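Local coordinates for type-2 restriction enzyme AgeI (Thalassobius gelatinovorus, PDB 5DWA), which recognises the double-stranded DNA sequence 5'-ACCGGT-3' and cleaves it after the first A, leaving fragments with terminal 5'-phosphates, at residues Leu5-Gly10 with Gly207-Arg212; Ala95-Leu100 with Val141-Glu146; Ala109-Arg114 with Gly264-Phe269. All coordinates share one frame; numbering follows the deposited sequence. Where two conformers were deposited one is given.

Contact 1: Leu5-Gly10 with Gly207-Arg212; sequences LDFGRG and GDLVNR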
# COMPACT_ATOMS: atom_id res chain seq x y z
N LEU A 5 26.34 -2.19 8.02
CA LEU A 5 24.93 -2.36 8.38
C LEU A 5 24.69 -3.69 9.07
O LEU A 5 25.00 -4.74 8.53
CB LEU A 5 24.05 -2.25 7.13
CG LEU A 5 24.25 -0.99 6.29
CD1 LEU A 5 23.27 -0.97 5.13
CD2 LEU A 5 24.15 0.27 7.14
N ASP A 6 24.12 -3.62 10.27
CA ASP A 6 23.79 -4.81 11.02
C ASP A 6 22.45 -5.36 10.56
O ASP A 6 21.40 -4.77 10.82
CB ASP A 6 23.75 -4.51 12.52
CG ASP A 6 23.97 -5.74 13.38
OD1 ASP A 6 23.58 -6.85 12.96
OD2 ASP A 6 24.55 -5.59 14.48
N PHE A 7 22.48 -6.49 9.86
CA PHE A 7 21.26 -7.15 9.43
C PHE A 7 20.82 -8.18 10.47
O PHE A 7 19.89 -8.95 10.24
CB PHE A 7 21.45 -7.83 8.06
CG PHE A 7 21.30 -6.89 6.89
CD1 PHE A 7 21.02 -7.38 5.62
CD2 PHE A 7 21.43 -5.52 7.05
CE1 PHE A 7 20.88 -6.52 4.54
CE2 PHE A 7 21.28 -4.65 5.98
CZ PHE A 7 21.01 -5.16 4.72
N GLY A 8 21.49 -8.17 11.62
CA GLY A 8 21.17 -9.08 12.70
C GLY A 8 21.78 -10.46 12.53
O GLY A 8 22.21 -10.82 11.44
N ARG A 9 21.81 -11.22 13.62
CA ARG A 9 22.24 -12.62 13.60
C ARG A 9 23.63 -12.82 13.01
O ARG A 9 23.87 -13.78 12.28
CB ARG A 9 21.23 -13.47 12.82
N GLY A 10 24.54 -11.90 13.33
CA GLY A 10 25.91 -12.00 12.85
C GLY A 10 26.06 -11.69 11.38
O GLY A 10 27.14 -11.87 10.81
N GLY A 207 20.12 -7.80 -3.84
CA GLY A 207 20.82 -6.76 -4.57
C GLY A 207 22.05 -6.26 -3.84
O GLY A 207 22.55 -6.94 -2.93
N ASP A 208 22.53 -5.08 -4.22
CA ASP A 208 23.79 -4.55 -3.71
C ASP A 208 23.63 -3.32 -2.82
O ASP A 208 24.60 -2.59 -2.60
CB ASP A 208 24.72 -4.22 -4.89
CG ASP A 208 24.20 -3.09 -5.77
OD1 ASP A 208 23.10 -2.56 -5.51
OD2 ASP A 208 24.90 -2.74 -6.74
N LEU A 209 22.41 -3.09 -2.34
CA LEU A 209 22.09 -1.99 -1.41
C LEU A 209 22.25 -0.58 -1.97
O LEU A 209 22.01 0.39 -1.26
CB LEU A 209 22.93 -2.09 -0.13
CG LEU A 209 22.41 -3.01 0.98
CD1 LEU A 209 23.52 -3.29 1.99
CD2 LEU A 209 21.19 -2.41 1.68
N VAL A 210 22.64 -0.45 -3.23
CA VAL A 210 22.75 0.87 -3.82
C VAL A 210 21.35 1.42 -4.08
O VAL A 210 20.51 0.77 -4.70
CB VAL A 210 23.58 0.85 -5.12
CG1 VAL A 210 23.71 2.25 -5.70
CG2 VAL A 210 24.97 0.28 -4.83
N ASN A 211 21.10 2.62 -3.58
CA ASN A 211 19.77 3.22 -3.59
C ASN A 211 19.46 3.92 -4.91
O ASN A 211 19.56 5.14 -5.03
CB ASN A 211 19.70 4.16 -2.39
CG ASN A 211 18.40 4.93 -2.31
OD1 ASN A 211 17.36 4.50 -2.80
ND2 ASN A 211 18.46 6.08 -1.66
N ARG A 212 19.06 3.12 -5.90
CA ARG A 212 18.89 3.62 -7.26
C ARG A 212 17.50 4.17 -7.52
O ARG A 212 17.26 4.77 -8.56
CB ARG A 212 19.21 2.51 -8.26
CG ARG A 212 20.64 2.02 -8.16
CD ARG A 212 20.99 1.05 -9.26
NE ARG A 212 22.40 0.70 -9.18
CZ ARG A 212 22.88 -0.28 -8.42
NH1 ARG A 212 22.06 -1.03 -7.70
NH2 ARG A 212 24.19 -0.52 -8.39
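Leu5 and Leu209 reach toward each other and meet tip to tip, with Leu5 CD1 3.9 Å from Leu209 CD1. Leu5 CG sits beside the backbone N, anti to the carbonyl carbon (chi1 -53°), and CD1 continues extended from it (chi2 -177°), which carries that methyl to Leu209. The backbones stand well apart, at 10.2 Å between Leu5 CA and Leu209 CA, so the side chains alone bridge the gap. Phe7 adds a second approach: its ring comes from the direction opposite to Leu209 and offers its edge, with Phe7 CZ 4.1 Å from Leu209 CD2 near the ring plane. Both methyls of Leu209 are thereby used. Phe7 was modelled in two conformers, and this edge contact is certain only for the one described. The 102 Å² is buried without a hydrogen bond between the segments, and the closest atoms on both sides are carbons.

Behind Leu209, Asp208 ties the loop to itself. Its OD1 accepts from Val210 N, closing an Asx turn across Leu209, with the donor standing 54° out of the carboxylate plane. Arg212 NH1 and NH2 grip the carboxylate end-on, meeting the syn lone pairs of Asp208 OD1 and OD2, each bond 2.9 Å long. Val210 CB packs over one guanidinium face, offset toward the rim. On the other segment, Asp6 OD1 accepts from Gly8 N in an Asx turn that spans Phe7.

Leu5 pairs by its backbone with Ala13, and Leu209 also rests on Ala13 and Val15 of strand 11-16. Hairpin, loop and helix 63-78 meet around Leu209, with Arg73 of that helix touching Leu5, Phe7 and Leu209.

Contact 2: Ala95-Leu100 with Val141-Glu146; sequences AFEVAL and VDVMIE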
# COMPACT_ATOMS: atom_id res chain seq x y z
N ALA A 95 6.98 12.11 8.59
CA ALA A 95 8.24 12.82 8.81
C ALA A 95 8.71 13.53 7.55
O ALA A 95 9.28 14.61 7.63
CB ALA A 95 9.31 11.88 9.33
N PHE A 96 8.50 12.93 6.38
CA PHE A 96 8.94 13.59 5.15
C PHE A 96 8.10 14.85 4.89
O PHE A 96 8.62 15.88 4.44
CB PHE A 96 8.89 12.60 3.98
CG PHE A 96 9.36 13.18 2.67
CD1 PHE A 96 10.52 13.93 2.60
CD2 PHE A 96 8.65 12.94 1.51
CE1 PHE A 96 10.95 14.45 1.38
CE2 PHE A 96 9.06 13.46 0.29
CZ PHE A 96 10.21 14.22 0.23
N GLU A 97 6.80 14.78 5.17
CA GLU A 97 5.95 15.98 5.14
C GLU A 97 6.50 17.07 6.06
O GLU A 97 6.61 18.23 5.66
CB GLU A 97 4.53 15.65 5.55
CG GLU A 97 3.87 14.58 4.68
CD GLU A 97 2.49 14.27 5.20
OE1 GLU A 97 1.60 15.13 5.07
OE2 GLU A 97 2.29 13.17 5.76
N VAL A 98 6.81 16.71 7.30
CA VAL A 98 7.40 17.65 8.26
C VAL A 98 8.65 18.30 7.68
O VAL A 98 8.83 19.51 7.75
CB VAL A 98 7.76 16.97 9.60
CG1 VAL A 98 8.64 17.89 10.47
CG2 VAL A 98 6.50 16.59 10.35
N ALA A 99 9.52 17.48 7.10
CA ALA A 99 10.78 17.97 6.56
C ALA A 99 10.57 18.91 5.36
O ALA A 99 11.26 19.92 5.25
CB ALA A 99 11.67 16.80 6.16
N LEU A 100 9.63 18.58 4.48
CA LEU A 100 9.34 19.44 3.33
C LEU A 100 8.90 20.83 3.78
O LEU A 100 9.37 21.85 3.25
CB LEU A 100 8.26 18.83 2.43
CG LEU A 100 8.72 17.69 1.53
CD1 LEU A 100 7.49 17.04 0.90
CD2 LEU A 100 9.67 18.21 0.47
N VAL A 141 -3.70 13.34 -0.79
CA VAL A 141 -2.80 14.47 -1.02
C VAL A 141 -2.30 14.86 0.36
O VAL A 141 -3.05 14.75 1.34
CB VAL A 141 -3.51 15.64 -1.75
CG1 VAL A 141 -4.67 16.18 -0.93
CG2 VAL A 141 -2.52 16.73 -2.10
N ASP A 142 -1.04 15.28 0.46
CA ASP A 142 -0.39 15.34 1.77
C ASP A 142 -0.12 16.74 2.32
O ASP A 142 -0.32 16.97 3.51
CB ASP A 142 0.93 14.56 1.69
CG ASP A 142 0.72 13.17 1.15
OD1 ASP A 142 -0.16 12.46 1.69
OD2 ASP A 142 1.39 12.79 0.18
N VAL A 143 0.34 17.63 1.48
CA VAL A 143 0.73 18.96 1.93
C VAL A 143 0.04 19.98 1.02
O VAL A 143 0.08 19.87 -0.20
CB VAL A 143 2.27 19.14 1.89
CG1 VAL A 143 2.67 20.53 2.35
CG2 VAL A 143 3.00 18.05 2.69
N MET A 144 -0.62 20.98 1.60
CA MET A 144 -1.28 21.95 0.74
C MET A 144 -0.33 23.11 0.44
O MET A 144 0.59 23.39 1.21
CB MET A 144 -2.61 22.42 1.34
CG MET A 144 -2.54 23.51 2.38
SD MET A 144 -4.20 24.15 2.74
CE MET A 144 -3.94 24.62 4.44
N ILE A 145 -0.53 23.72 -0.73
CA ILE A 145 0.24 24.87 -1.15
C ILE A 145 -0.71 26.05 -1.22
O ILE A 145 -1.78 25.94 -1.81
CB ILE A 145 0.91 24.68 -2.53
CG1 ILE A 145 1.62 23.32 -2.62
CG2 ILE A 145 1.88 25.83 -2.82
CD1 ILE A 145 2.01 22.95 -4.05
N GLU A 146 -0.30 27.16 -0.60
CA GLU A 146 -1.10 28.39 -0.58
C GLU A 146 -0.29 29.58 -1.05
O GLU A 146 0.94 29.59 -0.92
CB GLU A 146 -1.64 28.66 0.82
CG GLU A 146 -2.67 27.65 1.32
CD GLU A 146 -3.07 27.92 2.75
OE1 GLU A 146 -2.18 27.91 3.63
OE2 GLU A 146 -4.27 28.15 3.00
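Glu97 is the first residue along helical segment 95-100 to meet segment 141-146, and it accounts for most of the helix's share of the 147 Å² buried. Its CG lies anti to the carbonyl carbon (chi1 -58°) and the chain runs extended beyond it, carrying the carboxylate to Asp142. The two side chains cross at about a right angle, with Glu97 OE1 3.5 Å from Asp142 CB and the carboxylate planes 54° apart. Glu97 OE1 also comes within 3.1 Å of Asp142 O; both are acceptors, so this is proximity and not a hydrogen bond. Asp142 points its acid group to another neighbour, its OD2 accepting from the backbone N of Ala167, while Asp142 OD1 stays 4.7 Å from Glu97 OE1.

The apolar stem of Glu97 slides past Val143 in the opposite direction, placing Glu97 CB 4.0 Å from Val143 CG2. One turn further, Leu100 turns the same way but stops short of close packing, with Leu100 CD1 4.9 Å from Val143 CG2. Within the helix, Leu100 CD1 lies 3.9 Å above the Phe96 ring plane, offset toward the rim, which ties successive turns together.

Opposite Ile165, Asp142 and Val143 form a classic beta bulge just as strand 143-148 begins. Two buried acids brought together by a helix and the start of a central-sheet strand, with the nearest atom of the contact about 5 Å from bound DNA, are consistent with the active-site region of a PD-(D/E)XK nuclease.

Contact 3: Ala109-Arg114 with Gly264-Phe269; sequences ARHGIR and GQDDEF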
# COMPACT_ATOMS: atom_id res chain seq x y z
N ALA A 109 8.25 31.80 1.83
CA ALA A 109 7.59 32.93 2.49
C ALA A 109 7.97 34.26 1.84
O ALA A 109 7.16 35.19 1.82
CB ALA A 109 7.91 32.96 3.96
N ARG A 110 9.19 34.34 1.32
CA ARG A 110 9.66 35.54 0.64
C ARG A 110 8.84 35.85 -0.61
O ARG A 110 8.84 36.98 -1.10
CB ARG A 110 11.14 35.39 0.26
CG ARG A 110 12.00 34.80 1.36
CD ARG A 110 13.48 35.11 1.15
NE ARG A 110 14.11 34.22 0.17
CZ ARG A 110 14.26 34.51 -1.12
NH1 ARG A 110 13.81 35.66 -1.61
NH2 ARG A 110 14.85 33.65 -1.93
N HIS A 111 8.13 34.84 -1.13
CA HIS A 111 7.31 34.99 -2.32
C HIS A 111 5.82 34.83 -2.03
O HIS A 111 5.01 34.64 -2.94
CB HIS A 111 7.75 33.97 -3.38
CG HIS A 111 9.21 34.03 -3.70
ND1 HIS A 111 9.73 34.91 -4.63
CD2 HIS A 111 10.26 33.34 -3.20
CE1 HIS A 111 11.04 34.75 -4.69
NE2 HIS A 111 11.38 33.80 -3.84
N GLY A 112 5.47 34.89 -0.75
CA GLY A 112 4.09 34.76 -0.31
C GLY A 112 3.50 33.37 -0.49
O GLY A 112 2.28 33.20 -0.57
N ILE A 113 4.36 32.36 -0.55
CA ILE A 113 3.93 30.98 -0.74
C ILE A 113 4.16 30.22 0.55
O ILE A 113 5.15 30.45 1.25
CB ILE A 113 4.67 30.32 -1.91
CG1 ILE A 113 4.40 31.09 -3.21
CG2 ILE A 113 4.25 28.85 -2.09
CD1 ILE A 113 5.42 30.83 -4.29
N ARG A 114 3.23 29.32 0.88
CA ARG A 114 3.28 28.61 2.14
C ARG A 114 2.79 27.18 2.01
O ARG A 114 1.75 26.94 1.39
CB ARG A 114 2.45 29.34 3.21
CG ARG A 114 2.55 28.72 4.60
CD ARG A 114 1.70 29.49 5.60
NE ARG A 114 0.28 29.43 5.28
CZ ARG A 114 -0.65 30.22 5.81
NH1 ARG A 114 -0.29 31.15 6.69
NH2 ARG A 114 -1.92 30.09 5.47
N GLY A 264 19.57 23.81 1.31
CA GLY A 264 19.86 24.98 0.49
C GLY A 264 18.84 26.09 0.69
O GLY A 264 18.07 26.07 1.65
N GLN A 265 18.86 27.06 -0.22
CA GLN A 265 17.85 28.12 -0.24
C GLN A 265 16.89 27.90 -1.40
O GLN A 265 16.05 27.00 -1.35
CB GLN A 265 18.52 29.50 -0.36
CG GLN A 265 19.20 29.96 0.92
CD GLN A 265 18.21 30.24 2.03
OE1 GLN A 265 17.39 31.15 1.94
NE2 GLN A 265 18.27 29.44 3.09
N ASP A 266 17.00 28.72 -2.44
CA ASP A 266 16.20 28.53 -3.65
C ASP A 266 16.68 27.31 -4.43
O ASP A 266 17.89 27.04 -4.48
CB ASP A 266 16.26 29.77 -4.54
CG ASP A 266 15.63 30.99 -3.89
OD1 ASP A 266 14.57 31.43 -4.37
OD2 ASP A 266 16.20 31.49 -2.89
N ASP A 267 15.75 26.57 -5.03
CA ASP A 267 16.11 25.47 -5.91
C ASP A 267 15.09 25.32 -7.03
O ASP A 267 14.23 26.18 -7.21
CB ASP A 267 16.28 24.15 -5.13
CG ASP A 267 15.01 23.72 -4.40
OD1 ASP A 267 13.94 24.34 -4.59
OD2 ASP A 267 15.07 22.73 -3.64
N GLU A 268 15.18 24.23 -7.79
CA GLU A 268 14.25 24.02 -8.90
C GLU A 268 12.80 23.96 -8.43
O GLU A 268 11.90 24.41 -9.14
CB GLU A 268 14.61 22.75 -9.66
CG GLU A 268 15.85 22.90 -10.51
CD GLU A 268 15.97 21.81 -11.55
OE1 GLU A 268 16.11 20.63 -11.16
OE2 GLU A 268 15.91 22.13 -12.76
N PHE A 269 12.57 23.43 -7.23
CA PHE A 269 11.21 23.34 -6.70
C PHE A 269 10.63 24.72 -6.38
O PHE A 269 9.52 25.04 -6.80
CB PHE A 269 11.17 22.45 -5.45
CG PHE A 269 9.83 22.40 -4.78
CD1 PHE A 269 8.74 21.83 -5.41
CD2 PHE A 269 9.65 22.93 -3.51
CE1 PHE A 269 7.49 21.79 -4.80
CE2 PHE A 269 8.40 22.89 -2.89
CZ PHE A 269 7.33 22.31 -3.53
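Arg110 turns the edge of its guanidinium group to the carboxylate of Asp266, the two side chains coming from opposite directions. Arg110 NH2 lies 2.7 Å from Asp266 OD2, close to the guanidinium plane, and forms a salt bridge. As a hydrogen bond it is weak, since the N-H...O angle is 118°. The same nitrogen, Arg110 NH2, is 3.3 Å from Asp266 OD1, and no other guanidinium nitrogen comes as near, so a single nitrogen faces the carboxylate and no two-nitrogen grip develops. The planes of the two groups are 53° apart. A bend at chi3 (-80°) swings the end of the arginine round to its partner. Both residues are exposed. Arg110 was modelled in two conformers, and the pairing is certain only for the one described.

His111 approaches the other carboxylate oxygen: His111 NE2 is 4.0 Å from Asp266 OD1, too far for a bond. The ring and carboxylate planes are nearly perpendicular, yet OD1 lies obliquely to the ring. The contact buries NE2, which has no polar partner in the model. His111 O accepts from Lys147 NZ, and the His111 ring rests on Val274 of helix 268-277.

Each segment sits at a helix end. Ala109 to Gly112 is a type I turn, closed by Gly112 N to Ala109 O at 3.1 Å. On the other side, Phe269 packs its ring against Tyr104 and Phe238 as the last helix begins. Asp267, the N-cap of helix 268-277, caps a backbone N of that helix, and its own N bonds to Thr270 OG1, completing a capping box. On segment 109-114, with Ile113 N bonded to Leu108 O, Gly112 at positive phi is the C-prime residue of the Schellman motif that ends helix 84-109.

How the contacts relate
Contacts 1 and 2 are buried while contact 3 lies at the surface, and their chemistry follows. Contact 1 is purely apolar and joins the N-terminal hairpin to a loop. Contact 2 sets two acids against aliphatic groups, its centre about 8 Å from the chain's centre and its nearest atom close to the DNA. Contact 3 rests on one charged pair, about 16 Å from the DNA at its nearest atom. Helix 84-109 of contact 2 leads into strand 113-117 of contact 3, a neighbour of strand 143-148 in the six-stranded sheet, and the two contacts touch through the Glu146–Arg114 salt bridge and Ile145 packing on Ile113. Contact 1 touches neither, its centre about 36 Å from contact 3's.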